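PDB 6EBU: LpxE from Aquifex aeolicus, which probably acts as a lipid A 1-phosphatase, a membrane hydrolase of the PAP2 superfamily. Local coordinates for residues P28-F33 with R143-V148; I55-K60 with H122-H127. The protein carries 1 engineered substitution. All blocks are in the same frame, centred on the assembly; numbering follows the deposited sequence.

Contact 1 of 2, residues P28-F33 with R143-V148. With BOG (octyl beta-D-glucopyranoside), chain F; BOG (octyl beta-D-glucopyranoside), chain C; SO4 (sulfate ion), chain B.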
# COMPACT_ATOMS: atom_id res chain seq x y z
N PRO A 28 -16.39 3.16 14.99
CA PRO A 28 -17.13 2.25 14.11
C PRO A 28 -17.24 2.74 12.67
O PRO A 28 -17.19 1.93 11.74
CB PRO A 28 -18.50 2.15 14.78
CG PRO A 28 -18.22 2.42 16.22
CD PRO A 28 -17.11 3.43 16.25
N LEU A 29 -17.38 4.05 12.47
CA LEU A 29 -17.45 4.59 11.12
C LEU A 29 -16.12 4.44 10.40
O LEU A 29 -16.10 4.23 9.18
CB LEU A 29 -17.87 6.05 11.15
CG LEU A 29 -19.31 6.32 11.58
CD1 LEU A 29 -19.63 7.80 11.46
CD2 LEU A 29 -20.27 5.49 10.74
N LEU A 30 -15.00 4.55 11.12
CA LEU A 30 -13.70 4.28 10.51
C LEU A 30 -13.56 2.81 10.15
O LEU A 30 -12.99 2.47 9.10
CB LEU A 30 -12.58 4.71 11.45
CG LEU A 30 -12.12 6.16 11.35
CD1 LEU A 30 -11.04 6.45 12.38
CD2 LEU A 30 -11.63 6.46 9.95
N ASP A 31 -14.09 1.92 10.99
CA ASP A 31 -14.05 0.49 10.70
C ASP A 31 -14.79 0.17 9.41
O ASP A 31 -14.31 -0.62 8.59
CB ASP A 31 -14.65 -0.31 11.86
CG ASP A 31 -13.80 -0.26 13.12
OD1 ASP A 31 -12.68 0.29 13.07
OD2 ASP A 31 -14.26 -0.77 14.16
N VAL A 32 -15.96 0.79 9.21
CA VAL A 32 -16.73 0.53 8.01
C VAL A 32 -16.04 1.14 6.79
O VAL A 32 -15.90 0.49 5.75
CB VAL A 32 -18.17 1.07 8.16
CG1 VAL A 32 -18.92 0.93 6.85
CG2 VAL A 32 -18.90 0.33 9.28
N PHE A 33 -15.60 2.39 6.91
CA PHE A 33 -14.97 3.07 5.78
C PHE A 33 -13.75 2.31 5.29
O PHE A 33 -13.60 2.06 4.09
CB PHE A 33 -14.58 4.50 6.16
CG PHE A 33 -13.73 5.18 5.12
CD1 PHE A 33 -14.31 5.81 4.04
CD2 PHE A 33 -12.35 5.18 5.23
CE1 PHE A 33 -13.54 6.44 3.07
CE2 PHE A 33 -11.56 5.80 4.27
CZ PHE A 33 -12.16 6.43 3.19
N ARG A 143 -3.96 0.03 6.12
CA ARG A 143 -3.26 -1.19 6.53
C ARG A 143 -2.89 -1.14 8.00
O ARG A 143 -3.00 -2.15 8.71
CB ARG A 143 -2.01 -1.39 5.67
CG ARG A 143 -2.27 -1.43 4.17
CD ARG A 143 -3.46 -2.31 3.83
NE ARG A 143 -3.09 -3.71 3.71
CZ ARG A 143 -3.95 -4.72 3.82
NH1 ARG A 143 -5.23 -4.48 4.06
NH2 ARG A 143 -3.52 -5.97 3.69
N ILE A 144 -2.47 0.03 8.49
CA ILE A 144 -2.13 0.16 9.90
C ILE A 144 -3.39 0.15 10.76
O ILE A 144 -3.44 -0.50 11.81
CB ILE A 144 -1.29 1.43 10.14
CG1 ILE A 144 -0.15 1.51 9.12
CG2 ILE A 144 -0.74 1.46 11.56
CD1 ILE A 144 0.65 2.78 9.21
N TYR A 145 -4.42 0.88 10.32
CA TYR A 145 -5.67 0.90 11.07
C TYR A 145 -6.29 -0.49 11.18
O TYR A 145 -6.89 -0.83 12.20
CB TYR A 145 -6.66 1.87 10.42
CG TYR A 145 -7.95 2.02 11.21
CD1 TYR A 145 -8.06 2.98 12.21
CD2 TYR A 145 -9.04 1.20 10.97
CE1 TYR A 145 -9.23 3.12 12.94
CE2 TYR A 145 -10.21 1.33 11.69
CZ TYR A 145 -10.30 2.29 12.67
OH TYR A 145 -11.46 2.41 13.40
N ALA A 146 -6.15 -1.31 10.13
CA ALA A 146 -6.66 -2.67 10.17
C ALA A 146 -5.85 -3.58 11.08
O ALA A 146 -6.28 -4.71 11.35
CB ALA A 146 -6.70 -3.25 8.76
N GLY A 147 -4.68 -3.14 11.55
CA GLY A 147 -3.85 -3.95 12.41
C GLY A 147 -3.05 -5.02 11.70
O GLY A 147 -2.55 -5.94 12.36
N VAL A 148 -2.91 -4.93 10.38
CA VAL A 148 -2.20 -5.96 9.62
C VAL A 148 -0.81 -5.52 9.18
O VAL A 148 -0.06 -6.34 8.62
CB VAL A 148 -3.02 -6.41 8.39
CG1 VAL A 148 -4.38 -6.93 8.82
CG2 VAL A 148 -3.16 -5.26 7.39
O1 BOG F . -3.30 -9.31 0.24
C1' BOG F . -3.90 -8.14 -0.31
C2' BOG F . -5.43 -8.23 -0.16
C3' BOG F . -6.04 -6.80 -0.05
C4' BOG F . -6.99 -6.71 1.17
C5' BOG F . -6.36 -7.44 2.38
C6' BOG F . -7.44 -7.68 3.46
C7' BOG F . -8.30 -8.89 3.09
C8' BOG F . -7.45 -10.16 3.14
O1 BOG C . -12.54 8.86 6.84
C1' BOG C . -13.78 8.29 7.25
C2' BOG C . -14.38 9.13 8.40
C3' BOG C . -15.79 8.57 8.78
C4' BOG C . -16.76 9.75 9.07
C5' BOG C . -16.52 10.88 8.04
C6' BOG C . -17.80 11.71 7.85
C7' BOG C . -17.44 13.01 7.13
C8' BOG C . -18.70 13.84 6.88
S SO4 B . -0.27 -6.87 1.96
O1 SO4 B . -0.86 -5.59 2.35
O2 SO4 B . -0.86 -7.94 2.75
O3 SO4 B . 1.17 -6.82 2.21
O4 SO4 B . -0.52 -7.11 0.55
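The phenol oxygen of Y145 is held by two groups. It donates to one carboxylate oxygen of D31, with OH and OD1 2.5 Å apart, a very short hydrogen bond, and Y145 OH is also hydrogen-bonded to the backbone N of H27, just ahead of helix 28-37. OD1 comes in at the ring edge, near the ring plane, while the carboxylate is turned 57° from the ring. Y145 can span the gap because its CG lies anti to the backbone N (chi1 -176°), sending the ring out from the last turn of helix 126-145. L30 adds the apolar half: its CB sits 3.5 Å from Y145 CZ, and its CD1 lies 3.8 Å from Y145 CE1. R26 makes a cation-pi contact with the same ring.

Two residues before the tyrosine, R143 serves a different partner. Its NE and NH2 both donate to O1 of a sulfate, NH2 at 3.0 Å from O1, and V148 CG2 packs 3.7 Å above the centre of the guanidinium. K79, R86, H149 and the backbone N of G108 also bind this anion, which came probably from the crystallisation liquor and probably marks where a phosphate would lie; R143 and H149 fit the arginine and histidine of the third PAP2 motif. G147, at positive phi (78°), closes the helix in a Schellman motif, with V148 N bonded to R143 O and G147 N to I144 O. Chemically, the tyrosine-aspartate bond ties helix 28-37 to the helix end that carries R143, while R143, one of several groups that hold the sulfate, makes no contact with segment 28-33.

Contact 2 of 2, residues I55-K60 with H122-H127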
# COMPACT_ATOMS: atom_id res chain seq x y z
N ILE A 55 -8.77 2.75 -22.76
CA ILE A 55 -9.78 3.52 -23.48
C ILE A 55 -9.50 5.01 -23.43
O ILE A 55 -9.64 5.71 -24.44
CB ILE A 55 -11.18 3.19 -22.92
CG1 ILE A 55 -11.52 1.72 -23.17
CG2 ILE A 55 -12.24 4.10 -23.54
CD1 ILE A 55 -12.85 1.29 -22.60
N PHE A 56 -9.09 5.54 -22.28
CA PHE A 56 -8.99 6.98 -22.09
C PHE A 56 -7.56 7.51 -21.96
O PHE A 56 -7.35 8.70 -22.16
CB PHE A 56 -9.78 7.42 -20.85
CG PHE A 56 -11.24 7.04 -20.90
CD1 PHE A 56 -12.15 7.81 -21.61
CD2 PHE A 56 -11.70 5.92 -20.21
CE1 PHE A 56 -13.49 7.46 -21.64
CE2 PHE A 56 -13.03 5.57 -20.24
CZ PHE A 56 -13.93 6.34 -20.96
N ARG A 57 -6.59 6.66 -21.63
CA ARG A 57 -5.21 7.10 -21.40
C ARG A 57 -4.25 5.97 -21.78
O ARG A 57 -3.47 5.49 -20.97
CB ARG A 57 -5.02 7.52 -19.94
CG ARG A 57 -5.44 8.94 -19.63
CD ARG A 57 -4.37 9.94 -20.02
NE ARG A 57 -4.68 11.27 -19.51
CZ ARG A 57 -5.46 12.15 -20.12
NH1 ARG A 57 -6.02 11.84 -21.29
NH2 ARG A 57 -5.68 13.34 -19.58
N LYS A 58 -4.31 5.55 -23.05
CA LYS A 58 -3.57 4.36 -23.47
C LYS A 58 -2.07 4.52 -23.29
O LYS A 58 -1.36 3.53 -23.10
CB LYS A 58 -3.90 4.02 -24.92
N GLU A 59 -1.57 5.75 -23.33
CA GLU A 59 -0.14 5.98 -23.13
C GLU A 59 0.32 5.59 -21.73
O GLU A 59 1.52 5.39 -21.51
CB GLU A 59 0.20 7.44 -23.40
CG GLU A 59 -0.49 8.44 -22.48
CD GLU A 59 -1.84 8.89 -23.02
OE1 GLU A 59 -2.38 8.24 -23.94
OE2 GLU A 59 -2.36 9.92 -22.53
N LYS A 60 -0.61 5.47 -20.78
CA LYS A 60 -0.27 5.11 -19.41
C LYS A 60 -0.35 3.61 -19.15
O LYS A 60 0.02 3.17 -18.05
CB LYS A 60 -1.21 5.84 -18.43
CG LYS A 60 -0.52 6.88 -17.56
CD LYS A 60 0.08 7.99 -18.39
CE LYS A 60 0.62 9.10 -17.50
NZ LYS A 60 -0.47 9.73 -16.69
N HIS A 122 1.46 11.42 -13.41
CA HIS A 122 2.46 12.03 -14.28
C HIS A 122 1.81 12.80 -15.41
O HIS A 122 0.97 12.26 -16.15
CB HIS A 122 3.40 10.96 -14.84
CG HIS A 122 4.52 11.51 -15.66
ND1 HIS A 122 4.39 11.81 -17.00
CD2 HIS A 122 5.80 11.81 -15.33
CE1 HIS A 122 5.54 12.27 -17.46
NE2 HIS A 122 6.41 12.28 -16.47
N GLY A 123 2.19 14.07 -15.55
CA GLY A 123 1.66 14.91 -16.61
C GLY A 123 0.20 15.26 -16.50
O GLY A 123 -0.43 15.60 -17.50
N GLU A 124 -0.37 15.19 -15.30
CA GLU A 124 -1.79 15.46 -15.10
C GLU A 124 -1.97 16.71 -14.24
O GLU A 124 -1.02 17.24 -13.65
CB GLU A 124 -2.48 14.26 -14.45
CG GLU A 124 -2.21 12.94 -15.17
CD GLU A 124 -2.95 12.81 -16.49
OE1 GLU A 124 -4.00 13.47 -16.65
OE2 GLU A 124 -2.48 12.06 -17.36
N LYS A 125 -3.21 17.18 -14.19
CA LYS A 125 -3.53 18.38 -13.44
C LYS A 125 -3.34 18.14 -11.94
O LYS A 125 -3.34 17.01 -11.46
CB LYS A 125 -4.96 18.84 -13.74
CG LYS A 125 -5.20 19.15 -15.21
CD LYS A 125 -5.81 20.54 -15.40
CE LYS A 125 -6.00 20.85 -16.87
NZ LYS A 125 -4.86 21.64 -17.43
N LEU A 126 -3.20 19.25 -11.21
CA LEU A 126 -2.81 19.17 -9.80
C LEU A 126 -3.86 18.45 -8.97
O LEU A 126 -3.52 17.65 -8.09
CB LEU A 126 -2.57 20.58 -9.26
CG LEU A 126 -1.90 20.66 -7.89
CD1 LEU A 126 -0.61 19.86 -7.89
CD2 LEU A 126 -1.64 22.11 -7.51
N HIS A 127 -5.15 18.71 -9.22
CA HIS A 127 -6.19 18.07 -8.42
C HIS A 127 -6.25 16.57 -8.68
O HIS A 127 -6.67 15.81 -7.80
CB HIS A 127 -7.55 18.72 -8.68
CG HIS A 127 -7.94 18.74 -10.13
ND1 HIS A 127 -8.79 17.80 -10.68
CD2 HIS A 127 -7.63 19.59 -11.13
CE1 HIS A 127 -8.97 18.07 -11.96
NE2 HIS A 127 -8.28 19.15 -12.26
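E124 faces R57 and K60 in a salt-bridge network that joins the turn between helices 46-56 and 61-82 to the turn between helices 108-121 and 126-145. The CB of E124 already points toward segment 55-60, and its chain bends at chi2 (-74°) to bring the carboxylate between the two basic groups. CG passes 4.0 Å from K60 NZ. At CD, the carboxylate lies along the edge of the R57 guanidinium, the two planes only 28° apart, which is the evidence for a nearly coplanar, two-point pairing. Its two halves are unequal: R57 NE bonds OE2 at 3.2 Å, whereas R57 NH2 reaches OE1 at 3.4 Å, a weak bond. OE2 is the shared acceptor, since K60 NZ also donates to it at 3.1 Å. The arginine nitrogen approaches OE2 on its syn side and the lysine nitrogen on its anti side, so the two donors do not compete for one position.

K60 comes from the opposite direction to E124, its chain bent at chi2 and chi4; K60 is a buried residue, whereas R57 is exposed. A further weak bond runs from NZ to the backbone O of V119 near the end of helix 108-121. The negative carboxylate would be expected to favour the charged form of this lysine. Its NZ also donates to the backbone O of H122 at 3.0 Å, in the carbonyl plane and on a lone pair, with a C=O...N angle of 144°.

How the contacts relate
Both contacts use helix 126-145, contact 1 at its C-terminal end and contact 2 just ahead of its first turn, with centres 30 Å apart and no touch between them. Their other halves lie on helix 28-37 and just past the end of helix 46-56. Contact 2 falls wholly within the chain between 28-33 and 143-148 and is therefore nested. Each is partly buried, but contact 1 centres on a buried tyrosine on the same helix end as R143, which holds the sulfate, whereas contact 2 lies farther from the chain centre and has two exposed participants. The chemistry follows: a single phenol-carboxylate bond with apolar packing in contact 1, charge pairing between turns in contact 2.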